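Local coordinates for protein tryptophane-5-halogenase (Microbispora sp. ATCC PTA-5024, PDB 5UAO) that is an FAD-dependent halogenase that chlorinates a tryptophan at C5 during biosynthesis of the lanthipeptide NAI-107, at residues I105-G110 with E114-P119; A173-N178 with P272-T277. One frame throughout, in Å; residues are numbered along the deposited sequence.

Contact 1: residues I105-G110 with E114-P119; sequences IRFEWG and EGFVAP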
ATOM      1  N   ILE A 105      -3.178 -10.907 -22.659  1.00 23.18           N
ATOM      2  CA  ILE A 105      -2.010 -11.292 -23.401  1.00 24.89           C
ATOM      3  C   ILE A 105      -1.981 -12.832 -23.522  1.00 23.59           C
ATOM      4  O   ILE A 105      -2.151 -13.572 -22.528  1.00 23.25           O
ATOM      5  CB  ILE A 105      -0.713 -10.841 -22.708  1.00 23.57           C
ATOM      6  CG1 ILE A 105      -0.662  -9.327 -22.563  1.00 24.98           C
ATOM      7  CG2 ILE A 105       0.471 -11.406 -23.449  1.00 25.02           C
ATOM      8  CD1 ILE A 105       0.456  -8.753 -21.721  1.00 25.71           C
ATOM      9  N   ARG A 106      -1.806 -13.281 -24.757  1.00 23.27           N
ATOM     10  CA  ARG A 106      -1.458 -14.649 -25.023  1.00 26.17           C
ATOM     11  C   ARG A 106       0.033 -14.873 -25.037  1.00 23.35           C
ATOM     12  O   ARG A 106       0.748 -14.456 -25.985  1.00 24.08           O
ATOM     13  CB  ARG A 106      -2.014 -15.063 -26.366  1.00 30.87           C
ATOM     14  CG  ARG A 106      -1.868 -16.532 -26.662  1.00 36.37           C
ATOM     15  CD  ARG A 106      -2.471 -16.986 -27.999  1.00 44.12           C
ATOM     16  NE  ARG A 106      -2.068 -18.384 -28.066  1.00 56.60           N
ATOM     17  CZ  ARG A 106      -0.963 -18.843 -28.660  1.00 57.26           C
ATOM     18  NH1 ARG A 106      -0.182 -18.070 -29.415  1.00 56.75           N
ATOM     19  NH2 ARG A 106      -0.673 -20.120 -28.530  1.00 63.68           N
ATOM     20  N   PHE A 107       0.463 -15.734 -24.140  1.00 23.35           N
ATOM     21  CA  PHE A 107       1.880 -15.994 -23.929  1.00 22.98           C
ATOM     22  C   PHE A 107       2.322 -17.331 -24.558  1.00 24.12           C
ATOM     23  O   PHE A 107       1.985 -18.404 -24.025  1.00 23.41           O
ATOM     24  CB  PHE A 107       2.152 -16.029 -22.422  1.00 25.01           C
ATOM     25  CG  PHE A 107       2.359 -14.695 -21.780  1.00 23.38           C
ATOM     26  CD1 PHE A 107       3.555 -14.024 -21.956  1.00 25.28           C
ATOM     27  CD2 PHE A 107       1.369 -14.107 -20.980  1.00 23.26           C
ATOM     28  CE1 PHE A 107       3.774 -12.780 -21.404  1.00 26.11           C
ATOM     29  CE2 PHE A 107       1.593 -12.880 -20.403  1.00 22.66           C
ATOM     30  CZ  PHE A 107       2.784 -12.196 -20.631  1.00 26.22           C
ATOM     31  N   GLU A 108       3.045 -17.274 -25.691  1.00 23.62           N
ATOM     32  CA  GLU A 108       3.676 -18.478 -26.247  1.00 25.66           C
ATOM     33  C   GLU A 108       5.065 -18.517 -25.580  1.00 23.40           C
ATOM     34  O   GLU A 108       6.056 -17.965 -26.050  1.00 25.35           O
ATOM     35  CB  GLU A 108       3.857 -18.509 -27.755  1.00 27.16           C
ATOM     36  CG  GLU A 108       2.702 -18.050 -28.552  1.00 36.15           C
ATOM     37  CD  GLU A 108       3.002 -18.332 -30.030  1.00 49.98           C
ATOM     38  OE1 GLU A 108       3.016 -17.355 -30.864  1.00 50.10           O
ATOM     39  OE2 GLU A 108       3.371 -19.522 -30.314  1.00 53.56           O
ATOM     40  N   TRP A 109       5.070 -19.155 -24.438  1.00 26.34           N
ATOM     41  CA  TRP A 109       6.032 -18.870 -23.420  1.00 27.20           C
ATOM     42  C   TRP A 109       6.043 -20.014 -22.413  1.00 29.69           C
ATOM     43  O   TRP A 109       4.990 -20.550 -22.074  1.00 27.37           O
ATOM     44  CB  TRP A 109       5.549 -17.602 -22.693  1.00 27.09           C
ATOM     45  CG  TRP A 109       6.600 -16.759 -21.987  1.00 26.41           C
ATOM     46  CD1 TRP A 109       7.096 -16.921 -20.703  1.00 24.04           C
ATOM     47  CD2 TRP A 109       7.205 -15.542 -22.487  1.00 24.85           C
ATOM     48  NE1 TRP A 109       8.005 -15.906 -20.418  1.00 25.25           N
ATOM     49  CE2 TRP A 109       8.087 -15.059 -21.493  1.00 23.80           C
ATOM     50  CE3 TRP A 109       7.129 -14.860 -23.689  1.00 25.37           C
ATOM     51  CZ2 TRP A 109       8.837 -13.916 -21.677  1.00 24.48           C
ATOM     52  CZ3 TRP A 109       7.849 -13.706 -23.858  1.00 25.98           C
ATOM     53  CH2 TRP A 109       8.715 -13.246 -22.883  1.00 24.26           C
ATOM     54  N   GLY A 110       7.220 -20.298 -21.851  1.00 29.02           N
ATOM     55  CA  GLY A 110       7.357 -21.405 -20.958  1.00 28.48           C
ATOM     56  C   GLY A 110       7.309 -22.756 -21.659  1.00 26.28           C
ATOM     57  O   GLY A 110       7.330 -22.841 -22.916  1.00 25.20           O
ATOM     58  N   GLU A 114       1.251 -25.380 -25.584  1.00 31.97           N
ATOM     59  CA  GLU A 114       0.154 -24.440 -25.928  1.00 32.08           C
ATOM     60  C   GLU A 114       0.348 -23.047 -25.318  1.00 30.62           C
ATOM     61  O   GLU A 114      -0.421 -22.151 -25.570  1.00 28.08           O
ATOM     62  CB  GLU A 114      -1.188 -25.015 -25.443  1.00 35.42           C
ATOM     63  CG  GLU A 114      -1.407 -25.129 -23.917  1.00 37.12           C
ATOM     64  CD  GLU A 114      -0.811 -26.385 -23.208  1.00 45.75           C
ATOM     65  OE1 GLU A 114       0.231 -26.983 -23.636  1.00 44.86           O
ATOM     66  OE2 GLU A 114      -1.414 -26.790 -22.164  1.00 52.94           O
ATOM     67  N   GLY A 115       1.370 -22.848 -24.495  1.00 28.41           N
ATOM     68  CA  GLY A 115       1.480 -21.566 -23.807  1.00 31.27           C
ATOM     69  C   GLY A 115       0.353 -21.378 -22.788  1.00 27.55           C
ATOM     70  O   GLY A 115      -0.214 -22.363 -22.247  1.00 25.44           O
ATOM     71  N   PHE A 116       0.027 -20.118 -22.503  1.00 24.98           N
ATOM     72  CA  PHE A 116      -1.040 -19.789 -21.527  1.00 26.29           C
ATOM     73  C   PHE A 116      -1.490 -18.393 -21.819  1.00 26.27           C
ATOM     74  O   PHE A 116      -0.813 -17.650 -22.525  1.00 26.00           O
ATOM     75  CB  PHE A 116      -0.621 -19.866 -20.037  1.00 25.38           C
ATOM     76  CG  PHE A 116       0.599 -19.039 -19.710  1.00 24.93           C
ATOM     77  CD1 PHE A 116       1.869 -19.547 -19.989  1.00 24.17           C
ATOM     78  CD2 PHE A 116       0.498 -17.757 -19.190  1.00 24.92           C
ATOM     79  CE1 PHE A 116       3.013 -18.817 -19.738  1.00 25.78           C
ATOM     80  CE2 PHE A 116       1.653 -17.013 -18.921  1.00 25.09           C
ATOM     81  CZ  PHE A 116       2.911 -17.545 -19.167  1.00 26.73           C
ATOM     82  N   VAL A 117      -2.622 -18.038 -21.246  1.00 24.96           N
ATOM     83  CA  VAL A 117      -3.226 -16.730 -21.470  1.00 24.62           C
ATOM     84  C   VAL A 117      -3.383 -16.025 -20.146  1.00 24.24           C
ATOM     85  O   VAL A 117      -3.598 -16.655 -19.108  1.00 25.77           O
ATOM     86  CB  VAL A 117      -4.601 -16.800 -22.223  1.00 26.67           C
ATOM     87  CG1 VAL A 117      -4.409 -17.382 -23.617  1.00 29.69           C
ATOM     88  CG2 VAL A 117      -5.636 -17.566 -21.454  1.00 29.36           C
ATOM     89  N   ALA A 118      -3.255 -14.713 -20.208  1.00 22.44           N
ATOM     90  CA  ALA A 118      -3.304 -13.840 -19.083  1.00 24.90           C
ATOM     91  C   ALA A 118      -4.357 -12.771 -19.335  1.00 24.33           C
ATOM     92  O   ALA A 118      -4.084 -11.784 -20.019  1.00 25.86           O
ATOM     93  CB  ALA A 118      -1.938 -13.183 -18.920  1.00 26.30           C
ATOM     94  N   PRO A 119      -5.496 -12.892 -18.685  1.00 26.81           N
ATOM     95  CA  PRO A 119      -6.604 -12.006 -18.915  1.00 27.53           C
ATOM     96  C   PRO A 119      -6.670 -10.827 -17.932  1.00 27.58           C
ATOM     97  O   PRO A 119      -6.046 -10.845 -16.890  1.00 30.19           O
ATOM     98  CB  PRO A 119      -7.800 -12.951 -18.745  1.00 28.31           C
ATOM     99  CG  PRO A 119      -7.383 -13.765 -17.581  1.00 32.60           C
ATOM    100  CD  PRO A 119      -5.885 -13.985 -17.756  1.00 31.50           C
TER
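The rings of Phe116 and Phe107 meet on one face of the hairpin because CG of Phe116 lies between the backbone N and the carbonyl carbon (chi1 54°), while CG of Phe107 stands anti to the carbonyl carbon (chi1 -83°). The rings lie near parallel, their planes 21° apart, but are slid so far that they barely overlap: the centroids are 5.2 Å apart. CB of Phe107 lies over one face of the Phe116 ring, 3.8 Å from the centroid and close to the ring normal, a CH-pi contact. Ala118 CB sits at the edge of the Phe107 ring, 3.8 Å from its CE2, and CE1 of Phe116 reaches Trp109 CB at 4.1 Å. The indole of Trp109 has its polar partner outside the hairpin: NE1 is hydrogen-bonded to His404 O.

The backbones form an antiparallel beta hairpin. Ile105 with Ala118 and Phe107 with Phe116 are hydrogen-bonded pairs, each closed by two N-H to O bonds, and that from Phe107 N to Phe116 O measures 2.8 Å. Between them Arg106 and Val117 make a non-hydrogen-bonded pair on the other face, with Arg106 CG 4.1 Å from Val117 CG1. At Gly115 phi is positive, and a side chain would run into Phe107 O. Were Phe116 cut back to an alanine, Phe107 CB and Trp109 CB would probably lose their aromatic partner, and a gap is likely to open beside Leu468 of helix 461-471. Since none of the four backbone bonds uses a side chain, the strand register does not rest on side-chain polarity, and Phe107, Phe116 and Ala118 can add purely apolar contact.

Contact 2: residues A173-N178 with P272-T277; sequences AYHMDN and PYTTAT
His175 reaches across to Thr274 with the far end of its imidazole, and it has more surface buried here than any other residue. NE2 lies 2.6 Å from Thr274 OG1, a short hydrogen bond in which either atom could be the donor; the angle at the hydrogen is 143°, so the bond is bent. The hydroxyl oxygen comes to the ring at its edge, near the ring plane, and also sits 3.2 Å from CD2. Two torsions set this up: CG of His175 is anti to its carbonyl carbon (chi1 -57°), and OG1 of Thr274 is likewise anti to its own (chi1 -66°). The CA atoms of the two residues remain 8.2 Å apart, so the imidazole spans the gap, to the Thr274 hydroxyl and the Tyr273 backbone. The Thr274 side chain lies about 7 Å from the bound FAD.

Strand 173-175 pairs antiparallel with strand 100-102 in a two-stranded sheet, whereas strand 274-279 belongs to the larger mixed sheet, and the bond therefore ties one sheet to the other in this member of the tryptophan halogenase family. The histidine is held at both nitrogens, since ND1 bonds Thr100 OG1 on strand 100-102, which probably leaves the ring little freedom to flip. Ile287 and Pro288 of strand 282-288 also touch it.

Tyr273 takes part through its backbone, not its ring. Its carbonyl carbon lies 3.5 Å from His175 CE1, again at the imidazole edge. The bond from its CA to CB points away from 173-178, and the phenol OH is hydrogen-bonded to Asp152 OD1.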
ATOM      1  N   ALA A 173      -8.844  -3.556 -22.669  1.00 26.33           N
ATOM      2  CA  ALA A 173      -8.021  -2.429 -23.077  1.00 24.61           C
ATOM      3  C   ALA A 173      -8.050  -2.303 -24.581  1.00 26.57           C
ATOM      4  O   ALA A 173      -8.790  -3.028 -25.278  1.00 26.85           O
ATOM      5  CB  ALA A 173      -6.612  -2.611 -22.588  1.00 24.55           C
ATOM      6  N   TYR A 174      -7.355  -1.282 -25.066  1.00 26.65           N
ATOM      7  CA  TYR A 174      -7.304  -1.027 -26.473  1.00 26.57           C
ATOM      8  C   TYR A 174      -5.955  -1.415 -27.061  1.00 25.26           C
ATOM      9  O   TYR A 174      -4.876  -1.268 -26.434  1.00 29.07           O
ATOM     10  CB  TYR A 174      -7.479   0.446 -26.760  1.00 27.00           C
ATOM     11  CG  TYR A 174      -8.837   1.066 -26.390  1.00 27.64           C
ATOM     12  CD1 TYR A 174     -10.029   0.432 -26.701  1.00 26.01           C
ATOM     13  CD2 TYR A 174      -8.902   2.345 -25.832  1.00 29.80           C
ATOM     14  CE1 TYR A 174     -11.246   1.012 -26.376  1.00 28.99           C
ATOM     15  CE2 TYR A 174     -10.137   2.967 -25.556  1.00 28.93           C
ATOM     16  CZ  TYR A 174     -11.303   2.274 -25.822  1.00 27.87           C
ATOM     17  OH  TYR A 174     -12.538   2.878 -25.556  1.00 28.10           O
ATOM     18  N   HIS A 175      -6.008  -1.766 -28.321  1.00 23.73           N
ATOM     19  CA  HIS A 175      -4.833  -1.639 -29.214  1.00 24.07           C
ATOM     20  C   HIS A 175      -5.118  -0.475 -30.176  1.00 25.12           C
ATOM     21  O   HIS A 175      -6.246  -0.354 -30.747  1.00 24.85           O
ATOM     22  CB  HIS A 175      -4.619  -2.890 -30.062  1.00 22.27           C
ATOM     23  CG  HIS A 175      -4.460  -4.169 -29.322  1.00 23.64           C
ATOM     24  ND1 HIS A 175      -5.316  -5.236 -29.511  1.00 28.46           N
ATOM     25  CD2 HIS A 175      -3.486  -4.629 -28.499  1.00 25.31           C
ATOM     26  CE1 HIS A 175      -4.926  -6.256 -28.768  1.00 23.67           C
ATOM     27  NE2 HIS A 175      -3.800  -5.921 -28.173  1.00 24.32           N
ATOM     28  N   MET A 176      -4.126   0.396 -30.346  1.00 25.82           N
ATOM     29  CA  MET A 176      -4.276   1.676 -31.076  1.00 27.07           C
ATOM     30  C   MET A 176      -3.082   1.916 -32.009  1.00 30.21           C
ATOM     31  O   MET A 176      -1.918   1.979 -31.561  1.00 28.63           O
ATOM     32  CB  MET A 176      -4.392   2.855 -30.107  1.00 30.76           C
ATOM     33  CG  MET A 176      -5.504   2.712 -29.090  1.00 29.47           C
ATOM     34  SD  MET A 176      -5.364   3.886 -27.736  1.00 33.51           S
ATOM     35  CE  MET A 176      -3.886   3.291 -26.940  1.00 33.91           C
ATOM     36  N   ASP A 177      -3.367   2.020 -33.295  1.00 26.06           N
ATOM     37  CA  ASP A 177      -2.401   2.462 -34.265  1.00 27.27           C
ATOM     38  C   ASP A 177      -1.798   3.769 -33.857  1.00 27.59           C
ATOM     39  O   ASP A 177      -2.500   4.753 -33.635  1.00 24.47           O
ATOM     40  CB  ASP A 177      -3.073   2.624 -35.630  1.00 31.12           C
ATOM     41  CG  ASP A 177      -2.116   3.072 -36.685  1.00 32.82           C
ATOM     42  OD1 ASP A 177      -1.463   2.155 -37.209  1.00 33.44           O
ATOM     43  OD2 ASP A 177      -2.006   4.306 -36.979  1.00 29.53           O
ATOM     44  N   ASN A 178      -0.478   3.777 -33.714  1.00 27.11           N
ATOM     45  CA  ASN A 178       0.177   4.915 -33.180  1.00 27.46           C
ATOM     46  C   ASN A 178       0.082   6.178 -33.987  1.00 29.00           C
ATOM     47  O   ASN A 178      -0.094   7.251 -33.412  1.00 30.02           O
ATOM     48  CB  ASN A 178       1.661   4.654 -32.931  1.00 28.38           C
ATOM     49  CG  ASN A 178       2.198   5.653 -31.984  1.00 35.56           C
ATOM     50  OD1 ASN A 178       1.761   5.703 -30.804  1.00 48.46           O
ATOM     51  ND2 ASN A 178       3.058   6.534 -32.478  1.00 35.52           N
ATOM     52  N   PRO A 272      -8.380 -11.050 -30.175  1.00 22.88           N
ATOM     53  CA  PRO A 272      -8.760 -10.146 -29.069  1.00 27.70           C
ATOM     54  C   PRO A 272      -7.777 -10.116 -27.910  1.00 25.45           C
ATOM     55  O   PRO A 272      -8.160 -10.204 -26.729  1.00 25.05           O
ATOM     56  CB  PRO A 272     -10.135 -10.705 -28.626  1.00 26.26           C
ATOM     57  CG  PRO A 272     -10.032 -12.164 -28.893  1.00 25.88           C
ATOM     58  CD  PRO A 272      -9.265 -12.244 -30.193  1.00 26.01           C
ATOM     59  N   TYR A 273      -6.514  -9.929 -28.253  1.00 23.26           N
ATOM     60  CA  TYR A 273      -5.453  -9.954 -27.331  1.00 24.91           C
ATOM     61  C   TYR A 273      -4.123  -9.572 -28.029  1.00 25.08           C
ATOM     62  O   TYR A 273      -3.973  -9.625 -29.252  1.00 23.12           O
ATOM     63  CB  TYR A 273      -5.373 -11.354 -26.642  1.00 26.00           C
ATOM     64  CG  TYR A 273      -5.353 -12.500 -27.617  1.00 28.45           C
ATOM     65  CD1 TYR A 273      -4.171 -12.827 -28.337  1.00 27.97           C
ATOM     66  CD2 TYR A 273      -6.482 -13.276 -27.789  1.00 25.52           C
ATOM     67  CE1 TYR A 273      -4.181 -13.867 -29.265  1.00 28.31           C
ATOM     68  CE2 TYR A 273      -6.509 -14.321 -28.684  1.00 26.19           C
ATOM     69  CZ  TYR A 273      -5.392 -14.612 -29.415  1.00 31.09           C
ATOM     70  OH  TYR A 273      -5.435 -15.644 -30.274  1.00 29.24           O
ATOM     71  N   THR A 274      -3.139  -9.234 -27.215  1.00 25.74           N
ATOM     72  CA  THR A 274      -1.775  -9.076 -27.662  1.00 23.80           C
ATOM     73  C   THR A 274      -1.124 -10.466 -27.532  1.00 26.07           C
ATOM     74  O   THR A 274      -1.416 -11.217 -26.572  1.00 23.51           O
ATOM     75  CB  THR A 274      -1.071  -8.060 -26.751  1.00 25.29           C
ATOM     76  OG1 THR A 274      -1.653  -6.761 -26.920  1.00 23.95           O
ATOM     77  CG2 THR A 274       0.356  -7.993 -27.032  1.00 24.04           C
ATOM     78  N   THR A 275      -0.238 -10.822 -28.447  1.00 24.83           N
ATOM     79  CA  THR A 275       0.485 -12.095 -28.330  1.00 24.74           C
ATOM     80  C   THR A 275       1.954 -11.761 -27.996  1.00 26.13           C
ATOM     81  O   THR A 275       2.530 -10.785 -28.544  1.00 24.36           O
ATOM     82  CB  THR A 275       0.386 -12.903 -29.631  1.00 27.45           C
ATOM     83  OG1 THR A 275      -0.997 -13.154 -29.940  1.00 27.30           O
ATOM     84  CG2 THR A 275       1.143 -14.248 -29.542  1.00 26.10           C
ATOM     85  N   ALA A 276       2.526 -12.545 -27.096  1.00 23.67           N
ATOM     86  CA  ALA A 276       3.944 -12.467 -26.751  1.00 24.28           C
ATOM     87  C   ALA A 276       4.534 -13.829 -27.018  1.00 24.76           C
ATOM     88  O   ALA A 276       4.158 -14.818 -26.353  1.00 21.80           O
ATOM     89  CB  ALA A 276       4.102 -12.127 -25.288  1.00 22.33           C
ATOM     90  N   THR A 277       5.439 -13.872 -28.006  1.00 24.55           N
ATOM     91  CA  THR A 277       5.985 -15.131 -28.518  1.00 22.62           C
ATOM     92  C   THR A 277       7.475 -15.210 -28.210  1.00 21.92           C
ATOM     93  O   THR A 277       8.234 -14.317 -28.620  1.00 25.10           O
ATOM     94  CB  THR A 277       5.755 -15.167 -30.062  1.00 24.37           C
ATOM     95  OG1 THR A 277       4.340 -15.149 -30.358  1.00 24.75           O
ATOM     96  CG2 THR A 277       6.304 -16.346 -30.707  1.00 23.84           C
TER

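Overall arrangement
Contact 1 closes before contact 2 opens along the chain, and their centres are 14 Å apart. They meet in the seven-stranded mixed sheet, where strand 104-108 lies between its hairpin partner 116-119 and the parallel strand 274-279. Arg106 N bonds Thr274 O at 2.8 Å, and Glu108 OE1 probably bonds Thr277 OG1 at 2.6 Å. Contact 1 thus occupies the 116-119 margin of the sheet, while contact 2 leads from strand 274-279 to the small sheet of strands 100-102 and 173-175. The Ile105 side chain is about 9 Å from FAD and that of Thr274 about 7 Å, so strands 104-108 and 274-279 come near the flavin cofactor, though neither distance implies direct contact.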